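Local atomic coordinates of interferon-inducible protein AIM2 (Mus musculus, PDB entry 4JBM), a protein that senses double-stranded DNA in the cytosol through its HIN domain, the part modelled here, and triggers assembly of the AIM2 inflammasome, leading to pyroptosis. Residues F47-F51 / S75-D79; H65-M69 / C108-V112; K117-I121 / C152-D156; E124-Y130 / V141-P147. All coordinates share one frame; numbering follows the deposited sequence.

Contact 1 (F47-F51 / S75-D79); sequences FKDKF and SVVVD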
loop_
_atom_site.group_PDB
_atom_site.type_symbol
_atom_site.label_atom_id
_atom_site.label_comp_id
_atom_site.label_asym_id
_atom_site.label_seq_id
_atom_site.Cartn_x
_atom_site.Cartn_y
_atom_site.Cartn_z
ATOM N N PHE A 47 12.467 -4.659 12.572
ATOM C CA PHE A 47 13.109 -3.681 11.718
ATOM C C PHE A 47 12.467 -2.294 11.773
ATOM O O PHE A 47 12.939 -1.376 11.143
ATOM C CB PHE A 47 13.105 -4.188 10.284
ATOM C CG PHE A 47 14.232 -5.125 9.958
ATOM C CD1 PHE A 47 15.411 -5.079 10.657
ATOM C CD2 PHE A 47 14.107 -6.041 8.940
ATOM C CE1 PHE A 47 16.439 -5.937 10.351
ATOM C CE2 PHE A 47 15.132 -6.896 8.629
ATOM C CZ PHE A 47 16.300 -6.846 9.337
ATOM N N LYS A 48 11.354 -2.158 12.471
ATOM C CA LYS A 48 10.592 -0.920 12.461
ATOM C C LYS A 48 11.374 0.269 12.962
ATOM O O LYS A 48 11.201 1.367 12.478
ATOM C CB LYS A 48 9.312 -1.056 13.283
ATOM C CG LYS A 48 8.473 0.207 13.321
ATOM C CD LYS A 48 7.834 0.471 11.975
ATOM C CE LYS A 48 7.279 1.874 11.882
ATOM N NZ LYS A 48 8.192 2.910 12.426
ATOM N N ASP A 49 12.201 0.053 13.963
ATOM C CA ASP A 49 12.982 1.127 14.580
ATOM C C ASP A 49 13.970 1.791 13.615
ATOM O O ASP A 49 14.527 2.853 13.907
ATOM C CB ASP A 49 13.734 0.603 15.814
ATOM C CG ASP A 49 14.664 -0.565 15.493
ATOM O OD1 ASP A 49 14.337 -1.359 14.584
ATOM O OD2 ASP A 49 15.725 -0.687 16.145
ATOM N N LYS A 50 14.178 1.157 12.465
ATOM C CA LYS A 50 15.126 1.640 11.472
ATOM C C LYS A 50 14.384 2.316 10.322
ATOM O O LYS A 50 14.977 3.041 9.525
ATOM C CB LYS A 50 15.971 0.469 10.960
ATOM C CG LYS A 50 16.765 -0.236 12.063
ATOM C CD LYS A 50 17.425 -1.517 11.567
ATOM C CE LYS A 50 18.392 -2.069 12.595
ATOM N NZ LYS A 50 19.626 -1.250 12.670
ATOM N N PHE A 51 13.084 2.052 10.246
ATOM C CA PHE A 51 12.228 2.599 9.202
ATOM C C PHE A 51 11.443 3.833 9.667
ATOM O O PHE A 51 10.234 3.772 9.915
ATOM C CB PHE A 51 11.257 1.518 8.728
ATOM C CG PHE A 51 11.838 0.572 7.711
ATOM C CD1 PHE A 51 12.604 -0.523 8.109
ATOM C CD2 PHE A 51 11.604 0.767 6.358
ATOM C CE1 PHE A 51 13.127 -1.405 7.164
ATOM C CE2 PHE A 51 12.123 -0.109 5.408
ATOM C CZ PHE A 51 12.888 -1.191 5.811
ATOM N N SER A 75 17.305 -10.662 6.130
ATOM C CA SER A 75 17.836 -9.437 5.539
ATOM C C SER A 75 18.621 -8.647 6.567
ATOM O O SER A 75 18.465 -8.844 7.773
ATOM C CB SER A 75 16.711 -8.544 4.987
ATOM O OG SER A 75 16.038 -9.137 3.891
ATOM N N VAL A 76 19.454 -7.740 6.082
ATOM C CA VAL A 76 20.207 -6.861 6.957
ATOM C C VAL A 76 19.792 -5.428 6.654
ATOM O O VAL A 76 19.833 -4.986 5.504
ATOM C CB VAL A 76 21.737 -7.024 6.776
ATOM C CG1 VAL A 76 22.484 -6.197 7.804
ATOM C CG2 VAL A 76 22.142 -8.491 6.881
ATOM N N VAL A 77 19.345 -4.718 7.682
ATOM C CA VAL A 77 18.994 -3.310 7.544
ATOM C C VAL A 77 19.884 -2.509 8.477
ATOM O O VAL A 77 19.784 -2.643 9.696
ATOM C CB VAL A 77 17.512 -3.043 7.870
ATOM C CG1 VAL A 77 17.220 -1.545 7.868
ATOM C CG2 VAL A 77 16.619 -3.768 6.884
ATOM N N VAL A 78 20.757 -1.681 7.919
ATOM C CA VAL A 78 21.679 -0.952 8.774
ATOM C C VAL A 78 21.444 0.531 8.537
ATOM O O VAL A 78 21.409 0.977 7.389
ATOM C CB VAL A 78 23.143 -1.297 8.460
ATOM C CG1 VAL A 78 23.931 -1.395 9.759
ATOM C CG2 VAL A 78 23.226 -2.632 7.745
ATOM N N ASP A 79 21.260 1.296 9.610
ATOM C CA ASP A 79 21.139 2.742 9.469
ATOM C C ASP A 79 22.496 3.305 9.063
ATOM O O ASP A 79 23.521 2.960 9.652
ATOM C CB ASP A 79 20.654 3.377 10.775
ATOM C CG ASP A 79 20.474 4.885 10.666
ATOM O OD1 ASP A 79 19.885 5.363 9.671
ATOM O OD2 ASP A 79 20.927 5.595 11.589
#

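Contact 2 (H65-M69 / C108-V112); sequences HSNFM and CGTIV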
loop_
_atom_site.group_PDB
_atom_site.type_symbol
_atom_site.label_atom_id
_atom_site.label_comp_id
_atom_site.label_asym_id
_atom_site.label_seq_id
_atom_site.Cartn_x
_atom_site.Cartn_y
_atom_site.Cartn_z
ATOM N N HIS A 65 10.571 -8.865 -6.250
ATOM C CA HIS A 65 9.629 -9.538 -7.098
ATOM C C HIS A 65 9.323 -8.660 -8.287
ATOM O O HIS A 65 10.079 -7.786 -8.621
ATOM C CB HIS A 65 8.364 -9.856 -6.320
ATOM C CG HIS A 65 8.590 -10.655 -5.072
ATOM N ND1 HIS A 65 9.048 -11.951 -5.090
ATOM C CD2 HIS A 65 8.382 -10.352 -3.772
ATOM C CE1 HIS A 65 9.128 -12.404 -3.853
ATOM N NE2 HIS A 65 8.724 -11.456 -3.037
ATOM N N SER A 66 8.225 -8.922 -8.962
ATOM C CA SER A 66 7.793 -8.054 -10.050
ATOM C C SER A 66 7.435 -6.601 -9.645
ATOM O O SER A 66 7.772 -5.684 -10.372
ATOM C CB SER A 66 6.626 -8.697 -10.801
ATOM O OG SER A 66 7.076 -9.615 -11.768
ATOM N N ASN A 67 6.752 -6.387 -8.521
ATOM C CA ASN A 67 6.382 -5.033 -8.098
ATOM C C ASN A 67 6.995 -4.409 -6.832
ATOM O O ASN A 67 7.205 -3.192 -6.792
ATOM C CB ASN A 67 4.865 -4.852 -8.055
ATOM C CG ASN A 67 4.467 -3.390 -7.897
ATOM O OD1 ASN A 67 4.286 -2.673 -8.880
ATOM N ND2 ASN A 67 4.367 -2.934 -6.654
ATOM N N PHE A 68 7.269 -5.205 -5.802
ATOM C CA PHE A 68 7.753 -4.615 -4.548
ATOM C C PHE A 68 9.053 -5.232 -4.052
ATOM O O PHE A 68 9.699 -5.999 -4.763
ATOM C CB PHE A 68 6.673 -4.674 -3.451
ATOM C CG PHE A 68 6.365 -6.070 -2.944
ATOM C CD1 PHE A 68 5.667 -6.982 -3.733
ATOM C CD2 PHE A 68 6.759 -6.459 -1.667
ATOM C CE1 PHE A 68 5.376 -8.266 -3.258
ATOM C CE2 PHE A 68 6.473 -7.737 -1.182
ATOM C CZ PHE A 68 5.780 -8.643 -1.980
ATOM N N MET A 69 9.434 -4.881 -2.830
ATOM C CA MET A 69 10.637 -5.438 -2.234
ATOM C C MET A 69 10.281 -6.047 -0.890
ATOM O O MET A 69 9.630 -5.415 -0.058
ATOM C CB MET A 69 11.706 -4.365 -2.042
ATOM C CG MET A 69 12.988 -4.924 -1.454
ATOM S SD MET A 69 14.312 -3.712 -1.323
ATOM C CE MET A 69 14.218 -3.402 0.430
ATOM N N CYS A 108 -0.812 -7.822 -12.672
ATOM C CA CYS A 108 -1.378 -8.359 -11.439
ATOM C C CYS A 108 -0.242 -8.451 -10.425
ATOM O O CYS A 108 0.918 -8.632 -10.797
ATOM C CB CYS A 108 -2.010 -9.742 -11.662
ATOM S SG CYS A 108 -3.400 -9.771 -12.812
ATOM N N GLY A 109 -0.565 -8.331 -9.146
ATOM C CA GLY A 109 0.483 -8.290 -8.149
ATOM C C GLY A 109 1.078 -6.903 -7.928
ATOM O O GLY A 109 1.767 -6.706 -6.929
ATOM N N THR A 110 0.846 -5.950 -8.840
ATOM C CA THR A 110 1.333 -4.571 -8.616
ATOM C C THR A 110 0.757 -4.034 -7.326
ATOM O O THR A 110 -0.458 -4.063 -7.111
ATOM C CB THR A 110 0.914 -3.551 -9.704
ATOM O OG1 THR A 110 -0.478 -3.688 -9.985
ATOM C CG2 THR A 110 1.731 -3.705 -10.964
ATOM N N ILE A 111 1.635 -3.537 -6.473
ATOM C CA ILE A 111 1.183 -3.026 -5.194
ATOM C C ILE A 111 0.524 -1.659 -5.380
ATOM O O ILE A 111 1.016 -0.808 -6.121
ATOM C CB ILE A 111 2.324 -2.985 -4.175
ATOM C CG1 ILE A 111 2.841 -4.412 -3.966
ATOM C CG2 ILE A 111 1.868 -2.359 -2.877
ATOM C CD1 ILE A 111 1.717 -5.440 -3.760
ATOM N N VAL A 112 -0.620 -1.489 -4.726
ATOM C CA VAL A 112 -1.367 -0.252 -4.783
ATOM C C VAL A 112 -1.691 0.191 -3.365
ATOM O O VAL A 112 -2.214 -0.594 -2.565
ATOM C CB VAL A 112 -2.670 -0.421 -5.586
ATOM C CG1 VAL A 112 -3.526 0.847 -5.503
ATOM C CG2 VAL A 112 -2.346 -0.740 -7.029
#

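Contact 3 (K117-I121 / C152-D156); sequences KVQKI and CEEGD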
loop_
_atom_site.group_PDB
_atom_site.type_symbol
_atom_site.label_atom_id
_atom_site.label_comp_id
_atom_site.label_asym_id
_atom_site.label_seq_id
_atom_site.Cartn_x
_atom_site.Cartn_y
_atom_site.Cartn_z
ATOM N N LYS A 117 -12.390 7.414 -3.449
ATOM C CA LYS A 117 -13.807 7.699 -3.285
ATOM C C LYS A 117 -14.589 6.479 -3.742
ATOM O O LYS A 117 -14.318 5.919 -4.814
ATOM C CB LYS A 117 -14.243 8.902 -4.129
ATOM C CG LYS A 117 -13.666 10.256 -3.730
ATOM C CD LYS A 117 -14.148 11.328 -4.690
ATOM C CE LYS A 117 -13.531 11.142 -6.074
ATOM N NZ LYS A 117 -12.038 11.270 -6.095
ATOM N N VAL A 118 -15.551 6.070 -2.926
ATOM C CA VAL A 118 -16.443 4.977 -3.273
ATOM C C VAL A 118 -17.871 5.443 -3.562
ATOM O O VAL A 118 -18.474 6.176 -2.772
ATOM C CB VAL A 118 -16.438 3.872 -2.192
ATOM C CG1 VAL A 118 -16.398 4.477 -0.812
ATOM C CG2 VAL A 118 -17.635 2.935 -2.360
ATOM N N GLN A 119 -18.396 5.007 -4.706
ATOM C CA GLN A 119 -19.776 5.262 -5.100
ATOM C C GLN A 119 -20.743 4.117 -4.730
ATOM O O GLN A 119 -21.861 4.378 -4.298
ATOM C CB GLN A 119 -19.855 5.540 -6.606
ATOM C CG GLN A 119 -19.108 4.523 -7.459
ATOM C CD GLN A 119 -19.128 4.850 -8.937
ATOM O OE1 GLN A 119 -19.569 5.925 -9.342
ATOM N NE2 GLN A 119 -18.640 3.924 -9.753
ATOM N N LYS A 120 -20.327 2.858 -4.897
ATOM C CA LYS A 120 -21.198 1.724 -4.534
ATOM C C LYS A 120 -20.531 0.570 -3.765
ATOM O O LYS A 120 -19.337 0.310 -3.913
ATOM C CB LYS A 120 -21.971 1.191 -5.750
ATOM C CG LYS A 120 -21.136 0.537 -6.836
ATOM C CD LYS A 120 -22.039 0.093 -7.995
ATOM C CE LYS A 120 -21.291 -0.791 -8.991
ATOM N NZ LYS A 120 -22.158 -1.241 -10.120
ATOM N N ILE A 121 -21.328 -0.099 -2.935
ATOM C CA ILE A 121 -20.876 -1.185 -2.062
ATOM C C ILE A 121 -21.714 -2.455 -2.234
ATOM O O ILE A 121 -22.847 -2.512 -1.764
ATOM C CB ILE A 121 -20.966 -0.783 -0.568
ATOM C CG1 ILE A 121 -20.162 0.487 -0.279
ATOM C CG2 ILE A 121 -20.504 -1.925 0.332
ATOM C CD1 ILE A 121 -20.972 1.760 -0.360
ATOM N N CYS A 152 -18.851 1.263 5.510
ATOM C CA CYS A 152 -18.651 2.369 4.595
ATOM C C CYS A 152 -19.923 2.669 3.811
ATOM O O CYS A 152 -20.503 1.773 3.205
ATOM C CB CYS A 152 -17.475 2.040 3.673
ATOM S SG CYS A 152 -17.450 2.810 2.057
ATOM N N GLU A 153 -20.351 3.928 3.824
ATOM C CA GLU A 153 -21.528 4.349 3.069
ATOM C C GLU A 153 -21.062 5.051 1.798
ATOM O O GLU A 153 -19.886 5.398 1.676
ATOM C CB GLU A 153 -22.397 5.297 3.907
ATOM C CG GLU A 153 -22.769 4.758 5.286
ATOM C CD GLU A 153 -23.201 5.848 6.247
ATOM O OE1 GLU A 153 -23.210 5.600 7.472
ATOM O OE2 GLU A 153 -23.526 6.957 5.778
ATOM N N GLU A 154 -21.967 5.250 0.844
ATOM C CA GLU A 154 -21.616 5.987 -0.364
ATOM C C GLU A 154 -21.193 7.412 -0.018
ATOM O O GLU A 154 -21.818 8.068 0.818
ATOM C CB GLU A 154 -22.783 6.033 -1.344
ATOM C CG GLU A 154 -22.445 6.823 -2.598
ATOM C CD GLU A 154 -23.660 7.242 -3.394
ATOM O OE1 GLU A 154 -24.758 7.324 -2.804
ATOM O OE2 GLU A 154 -23.513 7.494 -4.610
ATOM N N GLY A 155 -20.129 7.885 -0.665
ATOM C CA GLY A 155 -19.602 9.215 -0.420
ATOM C C GLY A 155 -18.425 9.164 0.534
ATOM O O GLY A 155 -17.688 10.141 0.699
ATOM N N ASP A 156 -18.231 8.003 1.151
ATOM C CA ASP A 156 -17.068 7.816 1.996
ATOM C C ASP A 156 -15.846 7.500 1.146
ATOM O O ASP A 156 -15.916 7.424 -0.079
ATOM C CB ASP A 156 -17.295 6.688 3.006
ATOM C CG ASP A 156 -18.361 7.024 4.037
ATOM O OD1 ASP A 156 -18.513 8.218 4.370
ATOM O OD2 ASP A 156 -19.023 6.084 4.530
#

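Contact 4 (E124-Y130 / V141-P147); sequences EKDRVLY and VLVLGNP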
loop_
_atom_site.group_PDB
_atom_site.type_symbol
_atom_site.label_atom_id
_atom_site.label_comp_id
_atom_site.label_asym_id
_atom_site.label_seq_id
_atom_site.Cartn_x
_atom_site.Cartn_y
_atom_site.Cartn_z
ATOM N N GLU A 124 -21.494 -8.888 0.752
ATOM C CA GLU A 124 -21.655 -10.341 0.894
ATOM C C GLU A 124 -20.878 -10.793 2.140
ATOM O O GLU A 124 -19.889 -10.163 2.514
ATOM C CB GLU A 124 -21.123 -11.065 -0.351
ATOM C CG GLU A 124 -22.036 -10.996 -1.568
ATOM C CD GLU A 124 -21.314 -11.242 -2.883
ATOM O OE1 GLU A 124 -20.078 -11.359 -2.877
ATOM O OE2 GLU A 124 -21.983 -11.313 -3.931
ATOM N N LYS A 125 -21.325 -11.869 2.788
ATOM C CA LYS A 125 -20.705 -12.332 4.037
ATOM C C LYS A 125 -19.294 -12.894 3.858
ATOM O O LYS A 125 -18.582 -13.125 4.836
ATOM C CB LYS A 125 -21.593 -13.361 4.739
ATOM C CG LYS A 125 -21.420 -14.766 4.211
ATOM C CD LYS A 125 -22.377 -15.707 4.887
ATOM C CE LYS A 125 -22.273 -17.097 4.319
ATOM N NZ LYS A 125 -21.262 -17.846 5.087
ATOM N N ASP A 126 -18.901 -13.114 2.607
ATOM C CA ASP A 126 -17.574 -13.628 2.279
ATOM C C ASP A 126 -16.685 -12.578 1.598
ATOM O O ASP A 126 -15.458 -12.692 1.597
ATOM C CB ASP A 126 -17.699 -14.844 1.366
ATOM C CG ASP A 126 -18.706 -14.633 0.251
ATOM O OD1 ASP A 126 -19.791 -14.081 0.524
ATOM O OD2 ASP A 126 -18.411 -15.025 -0.895
ATOM N N ARG A 127 -17.305 -11.563 1.006
ATOM C CA ARG A 127 -16.544 -10.519 0.338
ATOM C C ARG A 127 -17.369 -9.250 0.207
ATOM O O ARG A 127 -18.597 -9.283 0.230
ATOM C CB ARG A 127 -16.096 -10.989 -1.050
ATOM C CG ARG A 127 -17.230 -11.296 -2.009
ATOM C CD ARG A 127 -16.713 -11.808 -3.344
ATOM N NE ARG A 127 -15.802 -12.934 -3.168
ATOM C CZ ARG A 127 -15.084 -13.479 -4.145
ATOM N NH1 ARG A 127 -15.151 -12.991 -5.376
ATOM N NH2 ARG A 127 -14.285 -14.506 -3.885
ATOM N N VAL A 128 -16.672 -8.132 0.063
ATOM C CA VAL A 128 -17.296 -6.854 -0.229
ATOM C C VAL A 128 -16.644 -6.243 -1.458
ATOM O O VAL A 128 -15.414 -6.211 -1.575
ATOM C CB VAL A 128 -17.212 -5.886 0.970
ATOM C CG1 VAL A 128 -18.054 -4.654 0.721
ATOM C CG2 VAL A 128 -17.660 -6.579 2.249
ATOM N N LEU A 129 -17.474 -5.779 -2.385
ATOM C CA LEU A 129 -16.977 -5.163 -3.605
ATOM C C LEU A 129 -17.267 -3.675 -3.525
ATOM O O LEU A 129 -18.409 -3.267 -3.310
ATOM C CB LEU A 129 -17.637 -5.765 -4.846
ATOM C CG LEU A 129 -16.780 -5.709 -6.113
ATOM C CD1 LEU A 129 -15.499 -6.505 -5.907
ATOM C CD2 LEU A 129 -17.528 -6.213 -7.333
ATOM N N TYR A 130 -16.229 -2.866 -3.689
ATOM C CA TYR A 130 -16.389 -1.428 -3.575
ATOM C C TYR A 130 -16.232 -0.793 -4.943
ATOM O O TYR A 130 -15.174 -0.880 -5.562
ATOM C CB TYR A 130 -15.353 -0.858 -2.608
ATOM C CG TYR A 130 -15.522 -1.316 -1.169
ATOM C CD1 TYR A 130 -16.339 -0.616 -0.288
ATOM C CD2 TYR A 130 -14.846 -2.428 -0.685
ATOM C CE1 TYR A 130 -16.486 -1.020 1.031
ATOM C CE2 TYR A 130 -14.984 -2.838 0.630
ATOM C CZ TYR A 130 -15.804 -2.132 1.482
ATOM O OH TYR A 130 -15.946 -2.540 2.790
ATOM N N VAL A 141 -13.022 -2.701 -6.024
ATOM C CA VAL A 141 -12.027 -3.058 -5.034
ATOM C C VAL A 141 -12.581 -4.201 -4.246
ATOM O O VAL A 141 -13.592 -4.060 -3.561
ATOM C CB VAL A 141 -11.707 -1.889 -4.091
ATOM C CG1 VAL A 141 -10.803 -2.356 -2.955
ATOM C CG2 VAL A 141 -11.052 -0.781 -4.863
ATOM N N LEU A 142 -11.916 -5.342 -4.368
ATOM C CA LEU A 142 -12.402 -6.581 -3.792
ATOM C C LEU A 142 -11.755 -6.843 -2.444
ATOM O O LEU A 142 -10.560 -7.099 -2.364
ATOM C CB LEU A 142 -12.111 -7.724 -4.767
ATOM C CG LEU A 142 -12.402 -9.184 -4.419
ATOM C CD1 LEU A 142 -13.867 -9.378 -4.084
ATOM C CD2 LEU A 142 -12.007 -10.038 -5.610
ATOM N N VAL A 143 -12.549 -6.779 -1.385
ATOM C CA VAL A 143 -12.034 -7.064 -0.057
ATOM C C VAL A 143 -12.640 -8.400 0.381
ATOM O O VAL A 143 -13.849 -8.506 0.580
ATOM C CB VAL A 143 -12.399 -5.952 0.941
ATOM C CG1 VAL A 143 -12.111 -6.393 2.372
ATOM C CG2 VAL A 143 -11.650 -4.666 0.601
ATOM N N LEU A 144 -11.841 -9.449 0.456
ATOM C CA LEU A 144 -12.351 -10.742 0.898
ATOM C C LEU A 144 -12.581 -10.847 2.392
ATOM O O LEU A 144 -11.856 -10.281 3.183
ATOM C CB LEU A 144 -11.477 -11.874 0.392
ATOM C CG LEU A 144 -11.460 -11.910 -1.127
ATOM C CD1 LEU A 144 -10.678 -13.077 -1.676
ATOM C CD2 LEU A 144 -12.861 -11.945 -1.693
ATOM N N GLY A 145 -13.587 -11.621 2.761
ATOM C CA GLY A 145 -13.846 -11.959 4.147
ATOM C C GLY A 145 -14.081 -10.991 5.292
ATOM O O GLY A 145 -13.327 -11.014 6.253
ATOM N N ASN A 146 -15.076 -10.121 5.207
ATOM C CA ASN A 146 -15.429 -9.306 6.369
ATOM C C ASN A 146 -16.877 -8.808 6.302
ATOM O O ASN A 146 -17.485 -8.876 5.243
ATOM C CB ASN A 146 -14.455 -8.133 6.511
ATOM C CG ASN A 146 -13.303 -8.425 7.460
ATOM O OD1 ASN A 146 -13.324 -8.027 8.622
ATOM N ND2 ASN A 146 -12.280 -9.094 6.957
ATOM N N PRO A 147 -17.441 -8.323 7.411
ATOM C CA PRO A 147 -18.737 -7.623 7.327
ATOM C C PRO A 147 -18.772 -6.283 6.539
ATOM O O PRO A 147 -19.728 -6.124 5.775
ATOM C CB PRO A 147 -19.133 -7.408 8.795
ATOM C CG PRO A 147 -18.225 -8.269 9.618
ATOM C CD PRO A 147 -17.074 -8.709 8.788
#

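Contact 1 (F47-F51 / S75-D79)
This is a mostly apolar contact in the first OB fold of the HIN domain: F47, K50 and F51, from a 3-10 turn and the residue after it, close around V77 on the outermost strand 76-79. V77 works as a fork. Its CG2 methyl sits squarely over one face of the F47 ring, 3.8 Å from the centroid and only 7° off the ring normal, a clear CH-pi contact. The same ring turns its edge to the backbone of S75, so that F47 CZ lies 3.3 Å from S75 O, near the ring plane. The other branch of the fork, V77 CG1, reaches the F51 ring at CE1 (4.2 Å) and takes the aliphatic part of K50 against it, with K50 CD 3.7 Å away. K50 and V77 run past each other in opposite directions. A bend at the last torsion of the lysine (chi4 -73°) then swings NZ back to V77 O, where it makes a weak hydrogen bond of 3.3 Å. The hydroxyl of S75 is engaged elsewhere, with N61 O and T72 N. Deeper in, F51 packs on V8, A29, V31 and V40, while F47 and V77 both touch V71. Here both rings pack on barrel strands from the connection between strands 37-42 and 56-60, where OB folds commonly carry a helix.

Contact 2 (H65-M69 / C108-V112)
N67 and T110 mark the closest point of the two backbones, their CA atoms 5.1 Å apart. The N67 side chain is extended, CG anti to the backbone N (chi1 -168°), and this carries it straight into the bend at G109-T110: its CG stands 3.4 Å from T110 CA, and its CB rests against G109 O. G109, at a positive phi of 85°, lets the chain turn there just before it enters strand 111-123. This is where the two OB folds of the HIN domain face each other. Residues 65-69 form a connection between strands of the first fold, and residues 108-112 lead into the second after the helical linker.

The apolar component is F68 against I111, which cross at a slant, F68 CD1 coming to 3.8 Å from I111 CG1. F162 extends this patch, meeting the F68 ring edge-to-face and also touching I111, which packs on F39 as well. T110 OG1 bonds to P107 O, and the backbones of G109 and T110 pair with V165.

Contact 3 (K117-I121 / C152-D156)
V118 and I121 both touch C152, V118 at its sulfur and I121 chiefly at its carbonyl. With V118 CG1 tucked between its own backbone N and carbonyl carbon (chi1 40°), that methyl comes within 3.5 Å of C152 SG and, tightly, 3.1 Å of D156 O. Further along, the tip of I121 lies over the start of the turn 152-156, CD1 standing 3.6 Å from C152 O and 3.8 Å from E154 N. On another flank E154 stretches out alongside the strand, and its CG presses on the backbone at Q119 O, 3.0 Å away.

The backbone of V118 fixes this register from both of its polar atoms. Its N-H gives a 3.2 Å bond to D156 O that is almost straight at the hydrogen (177°), and V118 O receives G155 N, also at 3.2 Å, approaching nearly in line with the carbonyl. Within the turn, D156 folds back so that OD2 takes the N-H of E153, and a salt bridge from K186 reaches that same oxygen. G155 has the positive phi that the third position of this turn calls for. Next to V118, Q119 and K120 both face G131. A type II turn from E153 to D156 is thus laid against a strand with a classic beta bulge in the second OB fold, the nearest atom of the contact about 4 Å from the bound DNA.

Contact 4 (E124-Y130 / V141-P147)
R127 runs up beside L144, both side chains pointing the same way from the sheet, and its atoms can be followed outward. CB starts against L144 CD2 at 3.4 Å. Beyond it CD crosses to the other leucine, 3.8 Å from L142 CD1. A bend at chi3 (53°) then turns the head back over L144: NE is 3.4 Å and CZ 3.6 Å from L144 CD2, a methyl that thus sits over one face of the guanidinium. At the end the two nitrogens divide, NH2 lying 3.7 Å from L144 CD2 and NH1 4.0 Å from L142 CD1.

L129 adds its CD1 to L142 CD1 on this same side of the sheet. On the reverse side Y130 stands near V143, CE2 to CG2 at 3.8 Å, and its ring also meets F182 in the barrel interior. Within the sheet itself V128 and V143 exchange a pair of backbone hydrogen bonds, each 2.9 Å long, and Y130 and V141 do the same. The strand segments run at 164° to one another, and S176, just past the neighbouring strand 171-175, bonds L144 N and L142 O through its OG. It is an antiparallel beta hairpin, strands 127-134 and 137-144, of the second OB barrel.

The four contacts divide along the two OB folds. Contact 1 belongs to the first, contacts 3 and 4 to the second, on the opposite side of the chain's centre, and contact 2 bridges them. Contact 2 takes the start of strand 111-123 and contact 3 its later part, whereas contact 4 lies on the hairpin that follows. Contacts 3 and 4 touch where I121 packs on V128 and Y130. All four are partly buried: contact 1 is built on aromatic rings turned into a barrel, contact 2 on a small patch where N67 and F68 meet T110 and I111, contact 3 on backbone bonds close to the DNA, and contact 4 on sheet pairing with an arginine on its leucine-lined side.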